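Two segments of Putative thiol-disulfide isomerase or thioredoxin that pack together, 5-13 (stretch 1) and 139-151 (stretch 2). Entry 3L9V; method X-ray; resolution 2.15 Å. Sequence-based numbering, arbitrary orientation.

Stretch 1 (5-13) WESITPPVV
Stretch 2, residues 139-151: KEYGVRGTPSVYV

Stretch 1 is a short strand, Trp5 to Ser7, that runs on into an extended loop from Ile8 to Val13. Phi/psi is -137/142 at Glu6, -92/150 at Ile8, -85/160 at Pro10 and -103/124 at Val12. The peptide bond before Pro10 is cis. The CA-to-CB bonds of Ile8 and Val12 point toward stretch 2, that of Pro10 sideways, those of Thr9, Pro11 and Val13 away. The closest CA atoms across the two stretches are those of Val12 and Tyr141, 6.8 Å apart. From Glu140 to Arg144 the contacts run in opposite order: Val12 meets Glu140 and Tyr141, Ile8 meets Tyr141, Glu6 meets Arg144. The contact is modest, burying 322 Å² in all, and no direct backbone hydrogen bond crosses it.

Stretch 2 opens with the last part of a helix. Lys139 (phi/psi -77/-37) lies out of reach. Glu140 (-69/-37; chi1 m, chi2 t) faces the loop with its carbonyl. Glu140 O lies 4.2 Å from Pro10 O, and since both are acceptors, two waters bridge them. Water 1 lies 3.1 Å from Pro10 O and 2.8 Å from Glu140 O, within hydrogen-bonding reach of both. Water 2 donates to Pro10 O at 2.8 Å and to Glu140 O at 2.7 Å.

Tyr141 (-82/-8; chi1 -82°, chi2 89°) is the main apolar partner. Val12, with chi1 t, lays CG2 over one ring face, 3.5 Å from the Tyr141 ring centroid and 8° off the normal, a CH-pi contact. Val12 CG2 is 3.6 Å from Tyr141 CE2. Ile8 (chi1 p, chi2 t) brings CD1 to 4.0 Å from Tyr141 CD2, obliquely to the ring.

Gly142 (67/39) leaves the helix in a Schellman motif. Gly142 N donates to Lys139 O at 3.2 Å. Positive phi favours glycine here. Val143 (-65/138; chi1 t) is buried.

Arg144 (-121/-10; chi1 m, chi2 t, chi3 m, chi4 108°) reaches Glu6 (chi1 p, chi2 t, chi3 -162°). Arg144 NH2 and Glu6 OE1 form a salt bridge at 3.2 Å. The carboxylate oxygen lies at the edge of the guanidinium, near its plane. The N-H...acceptor angle of 135° makes the hydrogen bond weak.

Gly145 (176/-170) and Thr146 (-138/154; chi1 p) lead to Pro147 (-69/146), preceded by a cis peptide bond. Ser148 (-125/111; chi1 m) starts the strand and ties back to the loop, Ser148 OG donating to Gly145 O at 2.7 Å. Val149 is -100/129 (chi1 t). The CA-to-CB bond of Tyr150 (-123/136; chi1 m, chi2 88°) points toward stretch 1. Ile8 CG2 meets the ring edge 3.8 Å from Tyr150 CE2, so Ile8 touches both tyrosines. Val151 (-109/132; chi1 t) ends the stretch.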

# COMPACT_ATOMS: atom_id res chain seq x y z
N TRP A 5 11.03 -12.97 9.23
CA TRP A 5 11.36 -11.61 8.83
C TRP A 5 12.87 -11.58 8.61
O TRP A 5 13.60 -12.45 9.11
CB TRP A 5 10.95 -10.61 9.93
CG TRP A 5 11.57 -10.90 11.32
CD1 TRP A 5 11.01 -11.62 12.35
CD2 TRP A 5 12.87 -10.50 11.78
NE1 TRP A 5 11.88 -11.68 13.41
CE2 TRP A 5 13.03 -11.00 13.09
CE3 TRP A 5 13.92 -9.77 11.20
CZ2 TRP A 5 14.19 -10.79 13.83
CZ3 TRP A 5 15.07 -9.55 11.95
CH2 TRP A 5 15.19 -10.07 13.25
N GLU A 6 13.34 -10.60 7.85
CA GLU A 6 14.76 -10.46 7.57
C GLU A 6 15.10 -8.98 7.69
O GLU A 6 14.28 -8.13 7.34
CB GLU A 6 15.09 -10.96 6.16
CG GLU A 6 14.22 -10.31 5.07
CD GLU A 6 14.47 -10.85 3.67
OE1 GLU A 6 14.08 -10.17 2.70
OE2 GLU A 6 15.06 -11.95 3.54
N SER A 7 16.28 -8.69 8.24
CA SER A 7 16.78 -7.33 8.29
C SER A 7 17.06 -6.88 6.88
O SER A 7 17.64 -7.63 6.11
CB SER A 7 18.11 -7.28 9.05
OG SER A 7 17.94 -7.62 10.41
N ILE A 8 16.67 -5.66 6.53
CA ILE A 8 17.11 -5.13 5.26
C ILE A 8 18.41 -4.35 5.41
O ILE A 8 18.69 -3.76 6.46
CB ILE A 8 16.03 -4.26 4.55
CG1 ILE A 8 15.76 -2.99 5.37
CG2 ILE A 8 14.77 -5.09 4.29
CD1 ILE A 8 14.95 -1.95 4.63
N THR A 9 19.20 -4.36 4.35
CA THR A 9 20.45 -3.63 4.33
C THR A 9 20.55 -2.88 3.01
O THR A 9 20.47 -3.48 1.95
CB THR A 9 21.66 -4.57 4.44
OG1 THR A 9 21.56 -5.57 3.42
CG2 THR A 9 21.68 -5.26 5.80
N PRO A 10 20.75 -1.56 3.08
CA PRO A 10 20.90 -0.83 4.33
C PRO A 10 19.52 -0.48 4.86
O PRO A 10 18.58 -0.49 4.07
CB PRO A 10 21.62 0.46 3.91
CG PRO A 10 21.74 0.39 2.40
CD PRO A 10 20.80 -0.65 1.92
N PRO A 11 19.40 -0.19 6.16
CA PRO A 11 18.15 0.26 6.77
C PRO A 11 17.69 1.58 6.15
O PRO A 11 18.46 2.26 5.48
CB PRO A 11 18.54 0.48 8.23
CG PRO A 11 19.72 -0.41 8.44
CD PRO A 11 20.46 -0.40 7.15
N VAL A 12 16.42 1.92 6.35
CA VAL A 12 15.90 3.21 5.91
C VAL A 12 15.78 4.09 7.13
O VAL A 12 15.12 3.71 8.11
CB VAL A 12 14.52 3.05 5.24
CG1 VAL A 12 13.95 4.42 4.77
CG2 VAL A 12 14.62 2.07 4.10
N VAL A 13 16.41 5.26 7.12
CA VAL A 13 16.30 6.16 8.27
C VAL A 13 15.04 7.03 8.19
O VAL A 13 14.61 7.41 7.10
CB VAL A 13 17.53 7.08 8.46
CG1 VAL A 13 18.82 6.29 8.33
CG2 VAL A 13 17.50 8.23 7.46
N LYS A 139 13.27 1.59 -4.39
CA LYS A 139 14.67 1.20 -4.53
C LYS A 139 15.41 1.15 -3.20
O LYS A 139 16.22 0.24 -2.99
CB LYS A 139 15.41 2.09 -5.55
CG LYS A 139 14.75 2.12 -6.93
CD LYS A 139 15.61 2.87 -7.94
CE LYS A 139 16.01 4.24 -7.42
NZ LYS A 139 16.93 4.94 -8.37
N GLU A 140 15.11 2.06 -2.28
CA GLU A 140 15.79 2.12 -0.98
C GLU A 140 15.46 0.95 -0.08
O GLU A 140 16.31 0.48 0.66
CB GLU A 140 15.47 3.44 -0.26
CG GLU A 140 16.02 4.69 -0.96
CD GLU A 140 15.76 5.95 -0.18
OE1 GLU A 140 15.53 5.87 1.05
OE2 GLU A 140 15.78 7.04 -0.79
N TYR A 141 14.20 0.50 -0.12
CA TYR A 141 13.75 -0.61 0.69
C TYR A 141 14.12 -1.93 0.05
O TYR A 141 13.93 -2.98 0.64
CB TYR A 141 12.22 -0.57 0.90
CG TYR A 141 11.77 0.36 1.99
CD1 TYR A 141 11.50 1.68 1.72
CD2 TYR A 141 11.63 -0.09 3.30
CE1 TYR A 141 11.11 2.54 2.71
CE2 TYR A 141 11.23 0.77 4.30
CZ TYR A 141 10.97 2.09 3.99
OH TYR A 141 10.56 2.97 4.95
N GLY A 142 14.63 -1.88 -1.17
CA GLY A 142 15.01 -3.09 -1.88
C GLY A 142 13.80 -3.96 -2.23
O GLY A 142 13.88 -5.18 -2.15
N VAL A 143 12.69 -3.34 -2.61
CA VAL A 143 11.45 -4.08 -2.82
C VAL A 143 11.54 -5.07 -3.96
O VAL A 143 12.07 -4.75 -5.02
CB VAL A 143 10.25 -3.14 -3.07
CG1 VAL A 143 8.97 -3.94 -3.27
CG2 VAL A 143 10.10 -2.21 -1.90
N ARG A 144 10.99 -6.26 -3.77
CA ARG A 144 11.08 -7.32 -4.79
C ARG A 144 9.71 -7.80 -5.27
O ARG A 144 9.60 -8.57 -6.22
CB ARG A 144 11.86 -8.51 -4.23
CG ARG A 144 13.32 -8.20 -3.92
CD ARG A 144 14.09 -9.45 -3.50
NE ARG A 144 13.94 -9.71 -2.07
CZ ARG A 144 13.22 -10.70 -1.56
NH1 ARG A 144 12.57 -11.54 -2.37
NH2 ARG A 144 13.14 -10.86 -0.24
N GLY A 145 8.66 -7.36 -4.59
CA GLY A 145 7.31 -7.80 -4.91
C GLY A 145 6.31 -7.25 -3.93
O GLY A 145 6.63 -6.40 -3.10
N THR A 146 5.08 -7.74 -4.01
CA THR A 146 4.01 -7.22 -3.20
C THR A 146 3.15 -8.34 -2.65
O THR A 146 3.06 -9.41 -3.24
CB THR A 146 3.08 -6.32 -4.05
OG1 THR A 146 2.73 -7.02 -5.25
CG2 THR A 146 3.77 -4.99 -4.42
N PRO A 147 2.50 -8.10 -1.50
CA PRO A 147 2.74 -6.97 -0.60
C PRO A 147 4.11 -7.10 0.08
O PRO A 147 4.54 -8.21 0.34
CB PRO A 147 1.67 -7.18 0.46
CG PRO A 147 1.51 -8.67 0.48
CD PRO A 147 1.51 -9.03 -0.96
N SER A 148 4.80 -6.00 0.34
CA SER A 148 6.05 -6.07 1.09
C SER A 148 5.91 -5.14 2.26
O SER A 148 5.82 -3.92 2.07
CB SER A 148 7.24 -5.64 0.24
OG SER A 148 7.66 -6.66 -0.64
N VAL A 149 5.85 -5.73 3.45
CA VAL A 149 5.68 -5.00 4.70
C VAL A 149 7.03 -4.82 5.40
O VAL A 149 7.77 -5.79 5.57
CB VAL A 149 4.77 -5.76 5.64
CG1 VAL A 149 4.66 -5.02 6.98
CG2 VAL A 149 3.38 -5.96 4.98
N TYR A 150 7.36 -3.59 5.77
CA TYR A 150 8.63 -3.28 6.46
C TYR A 150 8.34 -2.60 7.78
O TYR A 150 7.49 -1.71 7.85
CB TYR A 150 9.49 -2.36 5.61
CG TYR A 150 9.86 -2.95 4.29
CD1 TYR A 150 9.03 -2.80 3.19
CD2 TYR A 150 11.02 -3.72 4.16
CE1 TYR A 150 9.35 -3.35 1.98
CE2 TYR A 150 11.34 -4.29 2.95
CZ TYR A 150 10.50 -4.11 1.86
OH TYR A 150 10.82 -4.67 0.65
N VAL A 151 9.05 -3.02 8.82
CA VAL A 151 8.84 -2.48 10.15
C VAL A 151 10.06 -1.62 10.54
O VAL A 151 11.20 -2.02 10.32
CB VAL A 151 8.58 -3.59 11.16
CG1 VAL A 151 8.25 -3.01 12.53
CG2 VAL A 151 7.43 -4.50 10.67
O HOH W 1 18.27 1.82 2.10
O HOH W 2 17.58 -1.66 1.75